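Local coordinates for protein endo-1,4-beta-xylanase C (Paenibacillus barcinonensis, PDB 4XUO) that hydrolyses internal beta-1,4-xylosidic links of xylan as an endoxylanase, the chain here being its N-terminal CBM22-1 xylan-binding domain, at residues 68-73 / 153-158; 91-96 / 133-138. All coordinates share one frame; numbering follows the deposited sequence.

Contact 1 (68-73 / 153-158)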
ATOM      1  N   LYS A  68      17.958  -2.468   5.483  1.00 20.49           N
ATOM      2  CA  LYS A  68      18.200  -3.860   5.841  1.00 21.29           C
ATOM      3  C   LYS A  68      18.038  -4.183   7.336  1.00 20.67           C
ATOM      4  O   LYS A  68      18.578  -3.499   8.192  1.00 21.27           O
ATOM      5  CB  LYS A  68      19.606  -4.278   5.391  1.00 24.70           C
ATOM      6  CG  LYS A  68      19.812  -5.779   5.429  1.00 25.90           C
ATOM      7  CD  LYS A  68      21.282  -6.126   5.188  1.00 27.24           C
ATOM      8  CE  LYS A  68      21.574  -6.259   3.721  1.00 27.71           C
ATOM      9  NZ  LYS A  68      22.961  -6.788   3.558  1.00 29.12           N
ATOM     10  N   ASN A  69      17.270  -5.227   7.609  1.00 21.20           N
ATOM     11  CA  ASN A  69      16.976  -5.748   8.961  1.00 22.14           C
ATOM     12  C   ASN A  69      16.107  -4.853   9.856  1.00 21.49           C
ATOM     13  O   ASN A  69      15.833  -5.216  11.005  1.00 23.28           O
ATOM     14  CB  ASN A  69      18.276  -6.183   9.691  1.00 23.57           C
ATOM     15  CG  ASN A  69      18.997  -7.320   8.996  1.00 24.80           C
ATOM     16  OD1 ASN A  69      18.389  -8.319   8.561  1.00 26.33           O
ATOM     17  ND2 ASN A  69      20.302  -7.177   8.870  1.00 27.39           N
ATOM     18  N   GLU A  70      15.674  -3.691   9.363  1.00 22.44           N
ATOM     19  CA  GLU A  70      14.756  -2.841  10.129  1.00 22.45           C
ATOM     20  C   GLU A  70      13.417  -3.555  10.157  1.00 21.24           C
ATOM     21  O   GLU A  70      12.995  -4.097   9.143  1.00 20.45           O
ATOM     22  CB  GLU A  70      14.597  -1.461   9.494  1.00 25.50           C
ATOM     23  CG  GLU A  70      15.852  -0.593   9.534  1.00 25.77           C
ATOM     24  CD  GLU A  70      15.635   0.833   9.046  1.00 27.51           C
ATOM     25  OE1 GLU A  70      14.985   1.042   7.999  1.00 25.40           O
ATOM     26  OE2 GLU A  70      16.140   1.764   9.706  1.00 28.25           O
ATOM     27  N   VAL A  71      12.774  -3.605  11.325  1.00 19.14           N
ATOM     28  CA  VAL A  71      11.362  -4.041  11.377  1.00 18.10           C
ATOM     29  C   VAL A  71      10.459  -2.822  11.332  1.00 17.53           C
ATOM     30  O   VAL A  71      10.568  -1.916  12.176  1.00 18.62           O
ATOM     31  CB  VAL A  71      11.070  -4.864  12.624  1.00 19.20           C
ATOM     32  CG1 VAL A  71       9.611  -5.278  12.639  1.00 19.53           C
ATOM     33  CG2 VAL A  71      11.966  -6.097  12.653  1.00 20.06           C
ATOM     34  N   VAL A  72       9.569  -2.780  10.333  1.00 16.42           N
ATOM     35  CA  VAL A  72       8.603  -1.685  10.203  1.00 15.08           C
ATOM     36  C   VAL A  72       7.154  -2.174  10.272  1.00 15.50           C
ATOM     37  O   VAL A  72       6.877  -3.362  10.161  1.00 17.86           O
ATOM     38  CB  VAL A  72       8.816  -0.853   8.902  1.00 16.05           C
ATOM     39  CG1 VAL A  72      10.261  -0.356   8.844  1.00 14.92           C
ATOM     40  CG2 VAL A  72       8.500  -1.683   7.669  1.00 15.32           C
ATOM     41  N   GLU A  73       6.254  -1.234  10.513  1.00 16.02           N
ATOM     42  CA  GLU A  73       4.806  -1.499  10.561  1.00 16.08           C
ATOM     43  C   GLU A  73       4.059  -0.625   9.532  1.00 15.54           C
ATOM     44  O   GLU A  73       4.138   0.609   9.570  1.00 14.03           O
ATOM     45  CB  GLU A  73       4.274  -1.239  11.979  1.00 18.21           C
ATOM     46  CG  GLU A  73       2.853  -1.770  12.261  1.00 19.39           C
ATOM     47  CD  GLU A  73       2.612  -1.909  13.768  1.00 20.86           C
ATOM     48  OE1 GLU A  73       2.603  -3.054  14.266  1.00 21.60           O
ATOM     49  OE2 GLU A  73       2.542  -0.863  14.452  1.00 23.67           O
ATOM     50  N   ILE A 153       3.852   4.252   7.696  1.00 15.70           N
ATOM     51  CA  ILE A 153       4.880   3.282   7.960  1.00 17.43           C
ATOM     52  C   ILE A 153       5.632   3.807   9.201  1.00 18.61           C
ATOM     53  O   ILE A 153       6.085   4.946   9.184  1.00 18.96           O
ATOM     54  CB  ILE A 153       5.876   3.136   6.787  1.00 16.58           C
ATOM     55  CG1 ILE A 153       5.154   2.700   5.506  1.00 17.25           C
ATOM     56  CG2 ILE A 153       6.979   2.179   7.166  1.00 17.77           C
ATOM     57  CD1 ILE A 153       6.071   2.407   4.323  1.00 17.14           C
ATOM     58  N   ARG A 154       5.752   2.954  10.220  1.00 19.01           N
ATOM     59  CA  ARG A 154       6.389   3.282  11.511  1.00 19.73           C
ATOM     60  C   ARG A 154       7.543   2.295  11.756  1.00 19.64           C
ATOM     61  O   ARG A 154       7.466   1.110  11.430  1.00 17.93           O
ATOM     62  CB  ARG A 154       5.326   3.207  12.647  1.00 22.69           C
ATOM     63  CG  ARG A 154       5.838   3.545  14.046  1.00 25.75           C
ATOM     64  CD  ARG A 154       4.831   3.138  15.116  1.00 28.74           C
ATOM     65  NE  ARG A 154       3.644   3.981  15.056  1.00 33.50           N
ATOM     66  CZ  ARG A 154       3.505   5.140  15.696  1.00 37.60           C
ATOM     67  NH1 ARG A 154       4.481   5.623  16.473  1.00 40.52           N
ATOM     68  NH2 ARG A 154       2.376   5.824  15.564  1.00 39.40           N
ATOM     69  N   LEU A 155       8.642   2.770  12.326  1.00 16.68           N
ATOM     70  CA  LEU A 155       9.747   1.887  12.683  1.00 17.40           C
ATOM     71  C   LEU A 155       9.402   1.198  13.997  1.00 17.87           C
ATOM     72  O   LEU A 155       9.112   1.875  15.009  1.00 18.33           O
ATOM     73  CB  LEU A 155      11.046   2.691  12.830  1.00 18.24           C
ATOM     74  CG  LEU A 155      12.351   1.886  13.029  1.00 17.97           C
ATOM     75  CD1 LEU A 155      12.733   0.950  11.898  1.00 17.17           C
ATOM     76  CD2 LEU A 155      13.472   2.879  13.285  1.00 18.14           C
ATOM     77  N   VAL A 156       9.419  -0.125  13.963  1.00 18.44           N
ATOM     78  CA  VAL A 156       9.175  -0.954  15.143  1.00 19.61           C
ATOM     79  C   VAL A 156      10.485  -1.211  15.883  1.00 21.19           C
ATOM     80  O   VAL A 156      10.537  -1.024  17.112  1.00 21.13           O
ATOM     81  CB  VAL A 156       8.525  -2.316  14.802  1.00 20.01           C
ATOM     82  CG1 VAL A 156       8.329  -3.142  16.082  1.00 20.97           C
ATOM     83  CG2 VAL A 156       7.178  -2.101  14.120  1.00 20.35           C
ATOM     84  N   LYS A 157      11.495  -1.681  15.140  1.00 20.17           N
ATOM     85  CA  LYS A 157      12.834  -2.020  15.665  1.00 20.94           C
ATOM     86  C   LYS A 157      13.947  -1.556  14.722  1.00 20.82           C
ATOM     87  O   LYS A 157      13.996  -1.939  13.529  1.00 18.99           O
ATOM     88  CB  LYS A 157      12.967  -3.525  15.879  1.00 22.82           C
ATOM     89  CG  LYS A 157      14.171  -3.894  16.771  1.00 26.03           C
ATOM     90  CD  LYS A 157      14.494  -5.383  16.752  1.00 29.04           C
ATOM     91  CE  LYS A 157      15.663  -5.698  17.689  1.00 31.20           C
ATOM     92  NZ  LYS A 157      15.706  -7.140  18.029  1.00 33.92           N
ATOM     93  N   ALA A 158      14.856  -0.736  15.260  1.00 20.97           N
ATOM     94  CA  ALA A 158      16.036  -0.321  14.491  1.00 22.97           C
ATOM     95  C   ALA A 158      16.939  -1.518  14.155  1.00 24.68           C
ATOM     96  O   ALA A 158      16.909  -2.561  14.836  1.00 24.26           O
ATOM     97  CB  ALA A 158      16.813   0.754  15.246  1.00 23.37           C
TER

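Contact 2 (91-96 / 133-138)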
ATOM      1  N   PHE A  91      -1.558  -5.913   1.246  1.00 15.41           N
ATOM      2  CA  PHE A  91      -0.281  -5.318   0.822  1.00 15.11           C
ATOM      3  C   PHE A  91       0.777  -6.378   0.499  1.00 14.31           C
ATOM      4  O   PHE A  91       0.935  -7.318   1.241  1.00 14.96           O
ATOM      5  CB  PHE A  91       0.304  -4.462   1.940  1.00 15.76           C
ATOM      6  CG  PHE A  91      -0.433  -3.174   2.202  1.00 16.54           C
ATOM      7  CD1 PHE A  91      -0.465  -2.160   1.270  1.00 16.81           C
ATOM      8  CD2 PHE A  91      -1.001  -2.937   3.469  1.00 17.01           C
ATOM      9  CE1 PHE A  91      -1.104  -0.962   1.542  1.00 16.93           C
ATOM     10  CE2 PHE A  91      -1.618  -1.736   3.743  1.00 16.97           C
ATOM     11  CZ  PHE A  91      -1.682  -0.755   2.774  1.00 17.27           C
ATOM     12  N   THR A  92       1.572  -6.187  -0.558  1.00 14.83           N
ATOM     13  CA  THR A  92       2.663  -7.081  -0.925  1.00 14.53           C
ATOM     14  C   THR A  92       3.901  -6.201  -1.223  1.00 14.80           C
ATOM     15  O   THR A  92       3.758  -5.079  -1.661  1.00 15.40           O
ATOM     16  CB  THR A  92       2.267  -7.860  -2.199  1.00 15.82           C
ATOM     17  OG1 THR A  92       1.104  -8.647  -1.911  1.00 17.26           O
ATOM     18  CG2 THR A  92       3.375  -8.778  -2.686  1.00 17.17           C
ATOM     19  N   VAL A  93       5.091  -6.693  -0.905  1.00 15.26           N
ATOM     20  CA  VAL A  93       6.363  -6.048  -1.307  1.00 15.55           C
ATOM     21  C   VAL A  93       7.079  -6.926  -2.352  1.00 16.88           C
ATOM     22  O   VAL A  93       7.416  -8.072  -2.114  1.00 17.86           O
ATOM     23  CB  VAL A  93       7.272  -5.761  -0.080  1.00 15.90           C
ATOM     24  CG1 VAL A  93       8.605  -5.136  -0.529  1.00 15.52           C
ATOM     25  CG2 VAL A  93       6.564  -4.806   0.869  1.00 15.72           C
ATOM     26  N   GLU A  94       7.270  -6.346  -3.535  1.00 15.54           N
ATOM     27  CA  GLU A  94       8.109  -6.919  -4.579  1.00 16.93           C
ATOM     28  C   GLU A  94       9.548  -6.440  -4.336  1.00 15.93           C
ATOM     29  O   GLU A  94       9.803  -5.248  -4.302  1.00 17.20           O
ATOM     30  CB  GLU A  94       7.582  -6.416  -5.917  1.00 16.99           C
ATOM     31  CG  GLU A  94       8.455  -6.663  -7.123  1.00 18.18           C
ATOM     32  CD  GLU A  94       7.768  -6.130  -8.365  1.00 19.72           C
ATOM     33  OE1 GLU A  94       7.872  -4.923  -8.643  1.00 22.20           O
ATOM     34  OE2 GLU A  94       7.095  -6.912  -9.038  1.00 21.46           O
ATOM     35  N   ARG A  95      10.472  -7.393  -4.151  1.00 16.98           N
ATOM     36  CA  ARG A  95      11.836  -7.153  -3.665  1.00 16.80           C
ATOM     37  C   ARG A  95      12.868  -7.769  -4.635  1.00 17.23           C
ATOM     38  O   ARG A  95      12.709  -8.898  -5.072  1.00 19.27           O
ATOM     39  CB  ARG A  95      11.999  -7.780  -2.266  1.00 17.24           C
ATOM     40  CG  ARG A  95      13.429  -7.736  -1.712  1.00 17.54           C
ATOM     41  CD  ARG A  95      13.516  -8.052  -0.217  1.00 17.72           C
ATOM     42  NE  ARG A  95      12.907  -9.344   0.044  1.00 17.12           N
ATOM     43  CZ  ARG A  95      13.530 -10.520  -0.092  1.00 18.65           C
ATOM     44  NH1 ARG A  95      14.826 -10.601  -0.381  1.00 20.25           N
ATOM     45  NH2 ARG A  95      12.859 -11.637   0.097  1.00 19.76           N
ATOM     46  N   ARG A  96      13.902  -7.027  -4.993  1.00 17.94           N
ATOM     47  CA  ARG A  96      15.087  -7.650  -5.596  1.00 19.30           C
ATOM     48  C   ARG A  96      15.999  -8.121  -4.493  1.00 20.12           C
ATOM     49  O   ARG A  96      16.432  -7.309  -3.681  1.00 20.66           O
ATOM     50  CB  ARG A  96      15.861  -6.663  -6.436  1.00 20.07           C
ATOM     51  CG  ARG A  96      15.294  -6.455  -7.793  1.00 20.89           C
ATOM     52  CD  ARG A  96      16.248  -5.625  -8.612  1.00 21.57           C
ATOM     53  NE  ARG A  96      15.772  -5.463  -9.979  1.00 20.75           N
ATOM     54  CZ  ARG A  96      14.762  -4.678 -10.338  1.00 21.45           C
ATOM     55  NH1 ARG A  96      14.095  -3.964  -9.433  1.00 23.38           N
ATOM     56  NH2 ARG A  96      14.410  -4.595 -11.610  1.00 21.22           N
ATOM     57  N   LEU A 133      12.821  -2.254  -3.298  1.00 17.33           N
ATOM     58  CA  LEU A 133      11.555  -2.645  -2.617  1.00 17.29           C
ATOM     59  C   LEU A 133      10.400  -1.841  -3.204  1.00 17.04           C
ATOM     60  O   LEU A 133      10.477  -0.612  -3.250  1.00 15.95           O
ATOM     61  CB  LEU A 133      11.602  -2.273  -1.132  1.00 18.38           C
ATOM     62  CG  LEU A 133      12.720  -2.886  -0.320  1.00 18.28           C
ATOM     63  CD1 LEU A 133      12.752  -2.212   1.053  1.00 20.31           C
ATOM     64  CD2 LEU A 133      12.518  -4.389  -0.201  1.00 18.55           C
ATOM     65  N   LEU A 134       9.339  -2.525  -3.638  1.00 15.65           N
ATOM     66  CA  LEU A 134       8.146  -1.872  -4.136  1.00 16.10           C
ATOM     67  C   LEU A 134       6.907  -2.418  -3.426  1.00 16.31           C
ATOM     68  O   LEU A 134       6.581  -3.602  -3.542  1.00 15.73           O
ATOM     69  CB  LEU A 134       8.024  -2.090  -5.643  1.00 17.32           C
ATOM     70  CG  LEU A 134       6.738  -1.426  -6.110  1.00 19.31           C
ATOM     71  CD1 LEU A 134       6.957   0.055  -6.318  1.00 18.57           C
ATOM     72  CD2 LEU A 134       6.108  -2.138  -7.292  1.00 22.63           C
ATOM     73  N   LEU A 135       6.238  -1.545  -2.682  1.00 14.94           N
ATOM     74  CA  LEU A 135       4.961  -1.883  -2.008  1.00 15.09           C
ATOM     75  C   LEU A 135       3.800  -1.665  -2.980  1.00 14.99           C
ATOM     76  O   LEU A 135       3.751  -0.673  -3.703  1.00 15.63           O
ATOM     77  CB  LEU A 135       4.787  -0.962  -0.793  1.00 15.14           C
ATOM     78  CG  LEU A 135       3.475  -1.115  -0.003  1.00 14.93           C
ATOM     79  CD1 LEU A 135       3.479  -2.469   0.643  1.00 15.59           C
ATOM     80  CD2 LEU A 135       3.419  -0.011   1.058  1.00 14.76           C
ATOM     81  N   TYR A 136       2.852  -2.579  -2.991  1.00 15.05           N
ATOM     82  CA  TYR A 136       1.613  -2.377  -3.727  1.00 14.37           C
ATOM     83  C   TYR A 136       0.421  -2.981  -3.011  1.00 15.57           C
ATOM     84  O   TYR A 136       0.563  -3.897  -2.193  1.00 14.85           O
ATOM     85  CB  TYR A 136       1.690  -2.837  -5.204  1.00 14.96           C
ATOM     86  CG  TYR A 136       1.968  -4.296  -5.468  1.00 15.16           C
ATOM     87  CD1 TYR A 136       3.247  -4.817  -5.306  1.00 15.57           C
ATOM     88  CD2 TYR A 136       0.964  -5.160  -5.927  1.00 15.16           C
ATOM     89  CE1 TYR A 136       3.516  -6.133  -5.560  1.00 14.99           C
ATOM     90  CE2 TYR A 136       1.229  -6.469  -6.210  1.00 15.58           C
ATOM     91  CZ  TYR A 136       2.505  -6.972  -6.023  1.00 16.27           C
ATOM     92  OH  TYR A 136       2.780  -8.294  -6.300  1.00 19.17           O
ATOM     93  N   LEU A 137      -0.751  -2.441  -3.329  1.00 15.79           N
ATOM     94  CA  LEU A 137      -2.031  -2.888  -2.738  1.00 15.70           C
ATOM     95  C   LEU A 137      -2.817  -3.602  -3.844  1.00 16.98           C
ATOM     96  O   LEU A 137      -3.115  -2.991  -4.870  1.00 17.98           O
ATOM     97  CB  LEU A 137      -2.773  -1.664  -2.203  1.00 16.17           C
ATOM     98  CG  LEU A 137      -4.193  -1.838  -1.670  1.00 16.07           C
ATOM     99  CD1 LEU A 137      -4.213  -2.711  -0.403  1.00 16.91           C
ATOM    100  CD2 LEU A 137      -4.826  -0.486  -1.388  1.00 15.80           C
ATOM    101  N   GLU A 138      -3.135  -4.879  -3.622  1.00 16.89           N
ATOM    102  CA  GLU A 138      -3.679  -5.763  -4.648  1.00 16.72           C
ATOM    103  C   GLU A 138      -4.862  -6.558  -4.135  1.00 18.76           C
ATOM    104  O   GLU A 138      -5.009  -6.787  -2.915  1.00 16.28           O
ATOM    105  CB  GLU A 138      -2.605  -6.751  -5.175  1.00 17.28           C
ATOM    106  CG  GLU A 138      -2.016  -7.733  -4.131  1.00 17.56           C
ATOM    107  CD  GLU A 138      -1.042  -8.774  -4.729  1.00 20.08           C
ATOM    108  OE1 GLU A 138      -0.081  -9.192  -4.031  1.00 20.56           O
ATOM    109  OE2 GLU A 138      -1.224  -9.169  -5.915  1.00 19.68           O
TER

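Contact 1 (68-73 / 153-158)
A classic beta bulge joins strands 71-80 and 146-157, neighbours in one antiparallel sheet of the CBM22 beta-sandwich: V156 and K157 together face the single residue V71. The carbonyl oxygen of V71 takes two bonds, from V156 N at 2.8 Å and from K157 N at 3.1 Å, both donors tilted some 20° from the carbonyl plane. V71 N returns a bond to K157 O in that carbonyl's plane. Past the bulge the pairing is regular: E73 N reaches R154 O at 2.8 Å, and R154 N bonds back to E73 O. V156, the extra residue, turns its side chain to the opposite strand and wedges between two neighbours. Its CB lies 3.8 Å from V71 CG1, which is anti to the backbone N (chi1 180°), a setting that brings it against the V156 side chain, while V156 CG2 meets E73 CB at 3.7 Å. V72 and L155 share the face on which both are buried; L155 CD1 reaches V72 CG1 at 4.1 Å and, at the end of the strand, E70 CB at 3.9 Å, crossing both side chains at about a right angle. Beside it V72 CB rests on I153 CG2, 3.9 Å away. Polar partners lie outside the two segments: H67 N for E70 OE1, and, weakly, Q124 for E73 OE1 and G8 O for R154 NH1. E73 and R154 come near each other without their charged atoms touching. Five backbone bonds and contacts between branched aliphatic side chains do the holding, with both amides of the bulge satisfied by one carbonyl.

Contact 2 (91-96 / 133-138)
E94, paired with L134 across strands 87-96 and 132-139, has its carboxylate oxygen OE2 gripped twice, by a salt bridge from R27 NH2 and a hydrogen bond with Y104 OH. Its OE1 lies against L134 CD2 at 3.6 Å, the two side chains running side by side. Backbone bonds close the pair, E94 N to L134 O and L134 N to E94 O, each 2.8 Å. Next along, T92 and Y136 exchange two more bonds. The Y136 ring folds over T92 because its CG sits between the backbone N and carbonyl carbon (chi1 62°): T92 CB lies over the ring face, 4.2 Å from its centroid, and E94 CB meets the edge at CE1. R27 makes a cation-pi contact with the same ring. Replacing Y136 by an alanine is likely to strip the cover from T92 CB and leave R27 without its aromatic partner. T92 OG1 donates to E138 OE1, modelled so short that its exact length is doubtful. The face of F91, V93, L133, L135 and L137 is mostly apolar: L137 CD1 covers one face of the F91 ring, and V93 CG2 touches L135 CD1 at 3.9 Å. At its end L133 CD2 packs at 3.8 Å on R95 CG, whose guanidinium is bridged to D105. One face thus belongs to the sandwich core, while the networked arginine, glutamates and tyrosines of the other are consistent with the carbohydrate-binding surface of CBM22 domains.

Overall arrangement
Contacts 1 and 2 lie in different sheets of the same beta-sandwich, their centres 16 Å apart and their nearest atoms about 5 Å, without touching. Along the chain, 91-96 / 133-138 is nested within the loop closed by 68-73 / 153-158, and strand 119-125 meets side chains of both. Contact 2 is buried and lies nearer the chain's centre; its regular register brings together large apolar side chains and, on its second face, a network of charges and aromatic rings. Contact 1 is only partly buried, more peripheral, near the chain ends, and smaller: its pairing is broken by a bulge, and branched aliphatic side chains without any aromatic ring do the packing.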